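Side-chain contacts in KLLA0B12012p (Kluyveromyces lactis, PDB 6Y3P), which probably binds ATP as an ATP-grasp enzyme of the tubulin-tyrosine ligase family and, within Pby1, partners the mRNA decapping enzyme Dcp2: residues Q62-Q67 with S73-K78; L86-H91 with V314-F319; E99-R104 with I300-S305. All blocks are in the same frame, centred on the assembly; numbering follows the deposited sequence.

The three contacts lie within the C-terminal, tubulin-tyrosine ligase-like domain of Pby1. Contact 1 flanks the parallel sheet of four strands near the start of the chain. Its centre is about 19 Å from that of contact 2. The two touch where Tyr76 O comes within 3.3 Å of Phe319 CD1, and the rings of Tyr74 and Phe319 meet. Contact 3 is nested in the loop that contact 2 closes, with centres about 15 Å apart. Both draw on helices 83-95 and 290-313 or the loops after them. Ile90 CG2 and Leu102 O link them at 3.9 Å. Contacts 1 and 3 do not touch; their nearest atoms are about 12 Å apart.

Contact 1: residues Q62-Q67 with S73-K78; sequences QLMSNQ and SYIYRK
Ile75 reaches across to Leu63 and Met64 with the CG1-CD1 arm of its side chain. Its CD1 lies 3.6 Å from Met64 CB and 3.9 Å from Leu63 CD2, so one methyl serves both partners. Chi1 (-71°) sets CG1 anti to the carbonyl carbon, and chi2 (172°) extends CD1 toward the helix. Leu63 and Ile75 run in opposite directions and slide past each other. Their flanks meet at Leu63 CD2 and Ile75 CG1, 3.7 Å apart. Met64 instead crosses Ile75 at about a right angle. It touches mainly through CB, while its chain bends at chi3 and its residue stays exposed.

Leu63 has CG anti to the backbone N (chi1 180°). This carries CD2 to the start of residues 73-78, where it lies 3.5 Å from Ser73 O. That oxygen has a polar partner of its own in Ser325 OG. Leu63 and Ser73 are buried, whereas Ile75 is only partly so.

Helix 60-65 follows strand 48-52 and leads to the neighbouring parallel strand 69-71, a beta-alpha-beta crossover. Residues 73-78 leave the second of these strands, and the contact lays that departing chain against the end of the crossover helix. The parallel sheet is consistent with the N-terminal part of an ATP-grasp fold.

Each segment also has polar side-chain bonds of its own. Ser73 OG donates to Tyr74 O at 3.1 Å, in the carbonyl plane and on a lone pair. Just past the helix, Asn66 ND2 reaches back to Gln62 OE1 at 3.1 Å, nearly in the amide plane of Asn66. A second acceptor for Asn66 ND2 is Ile45 O. The other branch of Ile75 is turned to its neighbour: CG2 sits 3.7 Å above one face of the Tyr76 ring, offset toward the rim.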
loop_
_atom_site.group_PDB
_atom_site.type_symbol
_atom_site.label_atom_id
_atom_site.label_comp_id
_atom_site.label_asym_id
_atom_site.label_seq_id
_atom_site.Cartn_x
_atom_site.Cartn_y
_atom_site.Cartn_z
ATOM N N GLN A 62 24.815 0.304 -8.012
ATOM C CA GLN A 62 25.440 -1.014 -7.828
ATOM C C GLN A 62 24.419 -2.166 -7.946
ATOM O O GLN A 62 24.807 -3.321 -8.111
ATOM C CB GLN A 62 26.182 -1.073 -6.486
ATOM C CG GLN A 62 27.617 -0.638 -6.587
ATOM C CD GLN A 62 28.556 -1.795 -6.431
ATOM O OE1 GLN A 62 28.691 -2.642 -7.313
ATOM N NE2 GLN A 62 29.266 -1.827 -5.318
ATOM N N LEU A 63 23.122 -1.843 -7.849
ATOM C CA LEU A 63 22.032 -2.805 -7.961
ATOM C C LEU A 63 21.720 -3.059 -9.432
ATOM O O LEU A 63 21.394 -4.189 -9.810
ATOM C CB LEU A 63 20.791 -2.278 -7.198
ATOM C CG LEU A 63 19.513 -3.120 -7.173
ATOM C CD1 LEU A 63 19.703 -4.430 -6.400
ATOM C CD2 LEU A 63 18.391 -2.332 -6.549
ATOM N N MET A 64 21.801 -2.004 -10.260
ATOM C CA MET A 64 21.519 -2.124 -11.688
ATOM C C MET A 64 22.746 -2.492 -12.521
ATOM O O MET A 64 22.585 -2.869 -13.680
ATOM C CB MET A 64 20.826 -0.872 -12.238
ATOM C CG MET A 64 21.618 0.386 -12.067
ATOM S SD MET A 64 20.753 1.750 -12.841
ATOM C CE MET A 64 21.189 3.075 -11.736
ATOM N N SER A 65 23.946 -2.426 -11.927
ATOM C CA SER A 65 25.207 -2.713 -12.619
ATOM C C SER A 65 25.957 -3.949 -12.110
ATOM O O SER A 65 26.765 -4.528 -12.860
ATOM C CB SER A 65 26.129 -1.497 -12.566
ATOM O OG SER A 65 26.683 -1.278 -11.278
ATOM N N ASN A 66 25.756 -4.306 -10.820
ATOM C CA ASN A 66 26.433 -5.449 -10.218
ATOM C C ASN A 66 25.440 -6.504 -9.810
ATOM O O ASN A 66 24.542 -6.257 -8.992
ATOM C CB ASN A 66 27.343 -5.032 -9.058
ATOM C CG ASN A 66 28.351 -6.070 -8.617
ATOM O OD1 ASN A 66 28.274 -7.258 -8.946
ATOM N ND2 ASN A 66 29.324 -5.642 -7.841
ATOM N N GLN A 67 25.608 -7.694 -10.381
ATOM C CA GLN A 67 24.724 -8.811 -10.101
ATOM C C GLN A 67 25.050 -9.514 -8.794
ATOM O O GLN A 67 24.280 -10.365 -8.350
ATOM C CB GLN A 67 24.667 -9.772 -11.289
ATOM C CG GLN A 67 23.826 -9.221 -12.449
ATOM C CD GLN A 67 22.499 -8.627 -12.011
ATOM O OE1 GLN A 67 22.377 -7.414 -11.789
ATOM N NE2 GLN A 67 21.482 -9.469 -11.864
ATOM N N SER A 73 15.168 -3.389 -1.971
ATOM C CA SER A 73 14.391 -2.403 -2.718
ATOM C C SER A 73 14.523 -2.623 -4.204
ATOM O O SER A 73 15.580 -3.084 -4.675
ATOM C CB SER A 73 14.837 -0.973 -2.408
ATOM O OG SER A 73 13.890 -0.042 -2.909
ATOM N N TYR A 74 13.465 -2.214 -4.947
ATOM C CA TYR A 74 13.464 -2.198 -6.405
ATOM C C TYR A 74 13.805 -0.780 -6.834
ATOM O O TYR A 74 13.797 0.130 -5.999
ATOM C CB TYR A 74 12.123 -2.665 -6.993
ATOM C CG TYR A 74 11.906 -4.155 -6.890
ATOM C CD1 TYR A 74 11.338 -4.717 -5.753
ATOM C CD2 TYR A 74 12.212 -4.999 -7.953
ATOM C CE1 TYR A 74 11.137 -6.089 -5.649
ATOM C CE2 TYR A 74 12.001 -6.374 -7.869
ATOM C CZ TYR A 74 11.449 -6.913 -6.718
ATOM O OH TYR A 74 11.224 -8.264 -6.626
ATOM N N ILE A 75 14.158 -0.595 -8.116
ATOM C CA ILE A 75 14.553 0.704 -8.648
ATOM C C ILE A 75 13.345 1.489 -9.175
ATOM O O ILE A 75 13.152 2.638 -8.775
ATOM C CB ILE A 75 15.690 0.537 -9.680
ATOM C CG1 ILE A 75 16.997 0.145 -8.957
ATOM C CG2 ILE A 75 15.904 1.823 -10.494
ATOM C CD1 ILE A 75 18.165 -0.229 -9.846
ATOM N N TYR A 76 12.543 0.871 -10.065
ATOM C CA TYR A 76 11.384 1.499 -10.699
ATOM C C TYR A 76 10.099 1.017 -10.058
ATOM O O TYR A 76 9.590 -0.041 -10.415
ATOM C CB TYR A 76 11.373 1.235 -12.226
ATOM C CG TYR A 76 12.568 1.794 -12.966
ATOM C CD1 TYR A 76 12.692 3.161 -13.201
ATOM C CD2 TYR A 76 13.595 0.964 -13.398
ATOM C CE1 TYR A 76 13.806 3.688 -13.844
ATOM C CE2 TYR A 76 14.701 1.474 -14.067
ATOM C CZ TYR A 76 14.800 2.839 -14.296
ATOM O OH TYR A 76 15.883 3.354 -14.967
ATOM N N ARG A 77 9.576 1.772 -9.104
ATOM C CA ARG A 77 8.359 1.347 -8.453
ATOM C C ARG A 77 7.332 2.494 -8.276
ATOM O O ARG A 77 6.313 2.301 -7.621
ATOM C CB ARG A 77 8.695 0.610 -7.140
ATOM C CG ARG A 77 9.165 1.460 -5.991
ATOM C CD ARG A 77 10.657 1.388 -5.733
ATOM N NE ARG A 77 11.043 2.598 -5.001
ATOM C CZ ARG A 77 11.193 2.671 -3.683
ATOM N NH1 ARG A 77 11.482 3.831 -3.105
ATOM N NH2 ARG A 77 11.071 1.584 -2.934
ATOM N N LYS A 78 7.579 3.649 -8.913
ATOM C CA LYS A 78 6.741 4.864 -8.897
ATOM C C LYS A 78 5.308 4.597 -9.365
ATOM O O LYS A 78 4.368 5.184 -8.829
ATOM C CB LYS A 78 7.414 5.965 -9.745
ATOM C CG LYS A 78 6.501 7.034 -10.329
ATOM C CD LYS A 78 7.283 8.270 -10.688
ATOM C CE LYS A 78 6.383 9.316 -11.271
ATOM N NZ LYS A 78 7.069 10.626 -11.419
#

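Contact 2: residues L86-H91 with V314-F319; sequences LSHTIH and VDRLNF
Arg316 brings its guanidinium group to the ring of His88. Its NH2 donates to His88 ND1 at 2.9 Å, but the N-H...N angle of 123° makes this a weak bond. The ring and guanidinium planes stand 79° apart, almost perpendicular. NH1 lies in the ring plane at its edge, while NH2 comes in obliquely. His88 CB, where the ring joins the chain, lies over one face of the guanidinium, 3.4 Å from NH1. Chi1 places the His88 ring beside the backbone N, and chi2 near -86° turns its ND1 edge to the arginine. Arg316 is bent at chi3, and the bend swings its end group over to the helix. Were His88 replaced by an alanine, NH2 is likely to lose this acceptor and the guanidinium to turn more freely. The His88 ring also meets that of His84, one turn earlier.

A small apolar patch lies beside the polar pair. Thr89 CG2 and Val314 CG2 are 3.9 Å apart, and the two side chains cross at about a right angle. Val314 CG1 lies 3.7 Å from Thr89 O. The Thr89 hydroxyl turns to Tyr85 O, its strongest partner, with Ala79 O as a second acceptor for the same proton. With the hydroxyl so held, the methyl is left to meet the valine.

Val314 is the first residue to leave the helical conformation after helix 290-313. The contact thus sets helix 83-95 beside the exit of that long helix, where the chain heads for strand 326-335 of the large antiparallel sheet, within the tubulin-tyrosine ligase-like ATP-grasp domain.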
loop_
_atom_site.group_PDB
_atom_site.type_symbol
_atom_site.label_atom_id
_atom_site.label_comp_id
_atom_site.label_asym_id
_atom_site.label_seq_id
_atom_site.Cartn_x
_atom_site.Cartn_y
_atom_site.Cartn_z
ATOM N N LEU A 86 -0.478 5.116 -9.589
ATOM C CA LEU A 86 -1.163 3.858 -9.276
ATOM C C LEU A 86 -2.483 3.841 -10.032
ATOM O O LEU A 86 -2.757 2.871 -10.742
ATOM C CB LEU A 86 -1.421 3.717 -7.747
ATOM C CG LEU A 86 -2.078 2.420 -7.261
ATOM C CD1 LEU A 86 -1.139 1.220 -7.432
ATOM C CD2 LEU A 86 -2.493 2.530 -5.801
ATOM N N SER A 87 -3.263 4.950 -9.910
ATOM C CA SER A 87 -4.542 5.160 -10.578
ATOM C C SER A 87 -4.380 4.938 -12.062
ATOM O O SER A 87 -5.092 4.102 -12.612
ATOM C CB SER A 87 -5.093 6.554 -10.283
ATOM O OG SER A 87 -6.148 6.510 -9.332
ATOM N N HIS A 88 -3.362 5.567 -12.681
ATOM C CA HIS A 88 -3.081 5.421 -14.108
ATOM C C HIS A 88 -2.736 4.006 -14.484
ATOM O O HIS A 88 -3.242 3.521 -15.491
ATOM C CB HIS A 88 -2.025 6.417 -14.586
ATOM C CG HIS A 88 -2.572 7.800 -14.756
ATOM N ND1 HIS A 88 -3.192 8.192 -15.938
ATOM C CD2 HIS A 88 -2.624 8.826 -13.872
ATOM C CE1 HIS A 88 -3.575 9.446 -15.743
ATOM N NE2 HIS A 88 -3.258 9.872 -14.515
ATOM N N THR A 89 -1.938 3.319 -13.660
ATOM C CA THR A 89 -1.580 1.911 -13.895
ATOM C C THR A 89 -2.850 1.043 -13.927
ATOM O O THR A 89 -3.015 0.254 -14.856
ATOM C CB THR A 89 -0.607 1.378 -12.816
ATOM O OG1 THR A 89 0.298 2.403 -12.424
ATOM C CG2 THR A 89 0.176 0.166 -13.291
ATOM N N ILE A 90 -3.744 1.216 -12.938
ATOM C CA ILE A 90 -4.980 0.439 -12.834
ATOM C C ILE A 90 -5.936 0.782 -13.987
ATOM O O ILE A 90 -6.377 -0.146 -14.673
ATOM C CB ILE A 90 -5.632 0.513 -11.419
ATOM C CG1 ILE A 90 -4.711 -0.190 -10.396
ATOM C CG2 ILE A 90 -7.053 -0.101 -11.406
ATOM C CD1 ILE A 90 -5.043 -0.041 -8.947
ATOM N N HIS A 91 -6.193 2.091 -14.243
ATOM C CA HIS A 91 -7.072 2.540 -15.330
ATOM C C HIS A 91 -6.685 1.966 -16.672
ATOM O O HIS A 91 -7.565 1.477 -17.391
ATOM C CB HIS A 91 -7.129 4.069 -15.443
ATOM C CG HIS A 91 -7.604 4.776 -14.217
ATOM N ND1 HIS A 91 -8.483 4.178 -13.322
ATOM C CD2 HIS A 91 -7.307 6.025 -13.776
ATOM C CE1 HIS A 91 -8.671 5.067 -12.357
ATOM N NE2 HIS A 91 -7.993 6.200 -12.588
ATOM N N VAL A 314 1.953 -2.670 -18.278
ATOM C CA VAL A 314 1.484 -1.385 -18.840
ATOM C C VAL A 314 2.408 -0.844 -19.936
ATOM O O VAL A 314 3.634 -0.985 -19.862
ATOM C CB VAL A 314 1.145 -0.274 -17.814
ATOM C CG1 VAL A 314 -0.280 -0.425 -17.294
ATOM C CG2 VAL A 314 2.151 -0.236 -16.673
ATOM N N ASP A 315 1.779 -0.252 -20.968
ATOM C CA ASP A 315 2.416 0.353 -22.144
ATOM C C ASP A 315 2.973 1.745 -21.803
ATOM O O ASP A 315 3.646 2.358 -22.639
ATOM C CB ASP A 315 1.411 0.446 -23.312
ATOM C CG ASP A 315 0.427 -0.708 -23.410
ATOM O OD1 ASP A 315 -0.462 -0.809 -22.527
ATOM O OD2 ASP A 315 0.520 -1.487 -24.387
ATOM N N ARG A 316 2.673 2.234 -20.574
ATOM C CA ARG A 316 3.104 3.514 -19.990
ATOM C C ARG A 316 4.202 3.224 -18.925
ATOM O O ARG A 316 4.897 2.205 -19.035
ATOM C CB ARG A 316 1.904 4.255 -19.335
ATOM C CG ARG A 316 0.542 4.080 -20.011
ATOM C CD ARG A 316 -0.593 4.450 -19.070
ATOM N NE ARG A 316 -0.854 5.891 -19.071
ATOM C CZ ARG A 316 -1.905 6.470 -18.500
ATOM N NH1 ARG A 316 -2.817 5.737 -17.872
ATOM N NH2 ARG A 316 -2.059 7.787 -18.560
ATOM N N LEU A 317 4.354 4.123 -17.913
ATOM C CA LEU A 317 5.291 4.002 -16.791
ATOM C C LEU A 317 5.021 2.658 -16.118
ATOM O O LEU A 317 3.881 2.395 -15.720
ATOM C CB LEU A 317 5.037 5.143 -15.784
ATOM C CG LEU A 317 6.202 5.626 -14.916
ATOM C CD1 LEU A 317 5.823 6.879 -14.186
ATOM C CD2 LEU A 317 6.626 4.595 -13.881
ATOM N N ASN A 318 6.042 1.796 -16.026
ATOM C CA ASN A 318 5.855 0.476 -15.432
ATOM C C ASN A 318 6.855 0.117 -14.331
ATOM O O ASN A 318 7.891 0.764 -14.168
ATOM C CB ASN A 318 5.805 -0.635 -16.504
ATOM C CG ASN A 318 6.892 -0.683 -17.543
ATOM O OD1 ASN A 318 7.972 -0.088 -17.410
ATOM N ND2 ASN A 318 6.622 -1.438 -18.602
ATOM N N PHE A 319 6.488 -0.911 -13.544
ATOM C CA PHE A 319 7.282 -1.495 -12.476
ATOM C C PHE A 319 8.265 -2.417 -13.168
ATOM O O PHE A 319 7.840 -3.264 -13.954
ATOM C CB PHE A 319 6.371 -2.275 -11.518
ATOM C CG PHE A 319 7.076 -3.063 -10.443
ATOM C CD1 PHE A 319 7.641 -2.422 -9.347
ATOM C CD2 PHE A 319 7.151 -4.446 -10.510
ATOM C CE1 PHE A 319 8.300 -3.152 -8.355
ATOM C CE2 PHE A 319 7.787 -5.176 -9.504
ATOM C CZ PHE A 319 8.363 -4.525 -8.440
#

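Contact 3: residues E99-R104 with I300-S305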
loop_
_atom_site.group_PDB
_atom_site.type_symbol
_atom_site.label_atom_id
_atom_site.label_comp_id
_atom_site.label_asym_id
_atom_site.label_seq_id
_atom_site.Cartn_x
_atom_site.Cartn_y
_atom_site.Cartn_z
ATOM N N GLU A 99 -13.000 -8.147 -16.563
ATOM C CA GLU A 99 -13.373 -9.084 -15.488
ATOM C C GLU A 99 -12.545 -8.951 -14.198
ATOM O O GLU A 99 -12.961 -9.487 -13.167
ATOM C CB GLU A 99 -13.406 -10.558 -15.968
ATOM C CG GLU A 99 -12.196 -11.070 -16.736
ATOM C CD GLU A 99 -12.462 -12.369 -17.482
ATOM O OE1 GLU A 99 -13.442 -12.422 -18.263
ATOM O OE2 GLU A 99 -11.689 -13.335 -17.290
ATOM N N SER A 100 -11.421 -8.206 -14.254
ATOM C CA SER A 100 -10.485 -7.963 -13.162
ATOM C C SER A 100 -11.149 -7.396 -11.895
ATOM O O SER A 100 -12.038 -6.528 -11.983
ATOM C CB SER A 100 -9.343 -7.064 -13.640
ATOM O OG SER A 100 -8.322 -6.836 -12.679
ATOM N N ILE A 101 -10.710 -7.909 -10.718
ATOM C CA ILE A 101 -11.166 -7.477 -9.379
ATOM C C ILE A 101 -10.854 -5.983 -9.188
ATOM O O ILE A 101 -11.616 -5.281 -8.528
ATOM C CB ILE A 101 -10.565 -8.380 -8.243
ATOM C CG1 ILE A 101 -11.239 -8.114 -6.880
ATOM C CG2 ILE A 101 -9.029 -8.272 -8.161
ATOM C CD1 ILE A 101 -11.075 -9.131 -5.846
ATOM N N LEU A 102 -9.788 -5.491 -9.852
ATOM C CA LEU A 102 -9.342 -4.095 -9.799
ATOM C C LEU A 102 -10.384 -3.064 -10.296
ATOM O O LEU A 102 -10.264 -1.888 -9.962
ATOM C CB LEU A 102 -7.995 -3.930 -10.535
ATOM C CG LEU A 102 -6.776 -4.590 -9.842
ATOM C CD1 LEU A 102 -5.491 -4.258 -10.577
ATOM C CD2 LEU A 102 -6.660 -4.166 -8.371
ATOM N N ASN A 103 -11.417 -3.520 -11.049
ATOM C CA ASN A 103 -12.544 -2.715 -11.514
ATOM C C ASN A 103 -13.464 -2.379 -10.346
ATOM O O ASN A 103 -14.284 -1.474 -10.473
ATOM C CB ASN A 103 -13.371 -3.507 -12.533
ATOM C CG ASN A 103 -12.827 -3.502 -13.926
ATOM O OD1 ASN A 103 -12.943 -2.511 -14.651
ATOM N ND2 ASN A 103 -12.300 -4.646 -14.351
ATOM N N ARG A 104 -13.383 -3.166 -9.242
ATOM C CA ARG A 104 -14.180 -3.000 -8.023
ATOM C C ARG A 104 -13.340 -2.661 -6.796
ATOM O O ARG A 104 -13.734 -1.804 -6.029
ATOM C CB ARG A 104 -15.013 -4.269 -7.724
ATOM C CG ARG A 104 -16.528 -4.047 -7.761
ATOM C CD ARG A 104 -17.041 -3.050 -6.714
ATOM N NE ARG A 104 -18.506 -3.011 -6.640
ATOM C CZ ARG A 104 -19.198 -2.183 -5.861
ATOM N NH1 ARG A 104 -18.569 -1.300 -5.093
ATOM N NH2 ARG A 104 -20.525 -2.228 -5.849
ATOM N N ILE A 300 -7.938 -9.893 -1.294
ATOM C CA ILE A 300 -6.619 -9.246 -1.164
ATOM C C ILE A 300 -5.580 -9.902 -2.106
ATOM O O ILE A 300 -4.856 -9.203 -2.823
ATOM C CB ILE A 300 -6.160 -9.153 0.322
ATOM C CG1 ILE A 300 -6.916 -7.995 1.014
ATOM C CG2 ILE A 300 -4.626 -8.955 0.428
ATOM C CD1 ILE A 300 -6.970 -7.984 2.569
ATOM N N HIS A 301 -5.532 -11.228 -2.116
ATOM C CA HIS A 301 -4.599 -11.979 -2.959
ATOM C C HIS A 301 -4.890 -11.742 -4.400
ATOM O O HIS A 301 -3.968 -11.633 -5.179
ATOM C CB HIS A 301 -4.741 -13.467 -2.690
ATOM C CG HIS A 301 -4.274 -13.874 -1.344
ATOM N ND1 HIS A 301 -4.130 -15.194 -1.015
ATOM C CD2 HIS A 301 -3.912 -13.119 -0.289
ATOM C CE1 HIS A 301 -3.676 -15.204 0.223
ATOM N NE2 HIS A 301 -3.518 -13.977 0.688
ATOM N N GLU A 302 -6.165 -11.664 -4.767
ATOM C CA GLU A 302 -6.548 -11.401 -6.134
ATOM C C GLU A 302 -6.144 -10.008 -6.593
ATOM O O GLU A 302 -5.597 -9.865 -7.687
ATOM C CB GLU A 302 -8.047 -11.667 -6.319
ATOM C CG GLU A 302 -8.447 -11.976 -7.746
ATOM C CD GLU A 302 -7.590 -12.953 -8.536
ATOM O OE1 GLU A 302 -7.045 -13.921 -7.952
ATOM O OE2 GLU A 302 -7.491 -12.752 -9.767
ATOM N N ALA A 303 -6.368 -8.997 -5.736
ATOM C CA ALA A 303 -6.077 -7.589 -6.009
ATOM C C ALA A 303 -4.576 -7.301 -6.148
ATOM O O ALA A 303 -4.173 -6.558 -7.057
ATOM C CB ALA A 303 -6.716 -6.699 -4.959
ATOM N N VAL A 304 -3.754 -7.930 -5.269
ATOM C CA VAL A 304 -2.293 -7.843 -5.269
ATOM C C VAL A 304 -1.724 -8.444 -6.596
ATOM O O VAL A 304 -0.913 -7.811 -7.261
ATOM C CB VAL A 304 -1.685 -8.517 -3.993
ATOM C CG1 VAL A 304 -0.196 -8.745 -4.159
ATOM C CG2 VAL A 304 -1.951 -7.687 -2.726
ATOM N N SER A 305 -2.172 -9.659 -6.959
ATOM C CA SER A 305 -1.788 -10.422 -8.163
ATOM C C SER A 305 -2.088 -9.617 -9.438
ATOM O O SER A 305 -1.232 -9.483 -10.304
ATOM C CB SER A 305 -2.537 -11.756 -8.188
ATOM O OG SER A 305 -2.299 -12.449 -9.401
HETATM O O HOH W 1 -9.400 -10.667 -11.030
#
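A water is gripped between Ile101 and Glu302. It accepts from Ile101 N at 3.1 Å and donates to Glu302 OE2, also at 3.1 Å. The water thus ties a backbone N-H of the loop to a carboxylate on the helix. Glu302 bends at chi2 (45°), and the bend lifts its carboxylate to the water.

Under this bridge the contact is apolar. Ile101 holds CG1 anti to the backbone N (chi1 -169°), which leaves CG2 between that N and the carbonyl carbon. CG2 is the branch that meets the helix backbone, 3.7 Å from Ala303 N, and it lies 3.8 Å from Glu302 CG. The Ile101 and Glu302 side chains run at a slant to one another. Leu102 CD2 comes to 3.7 Å from Ala303 O. The small Ala303 lets both loop residues approach the helix closely.

Residues 101-103 form a 3-10 turn in the connection from helix 83-95 to strand 109-113. The turn packs on helix 290-313, whose other side lies on strands 228-239 and 391-396 of the antiparallel sheet of this ATP-grasp domain. Ser100 O takes Asn103 N and Asn103 ND2 from the same face, the latter at 3.0 Å. Ser100 OG bonds to Glu306 OE1, one helical turn beyond Glu302.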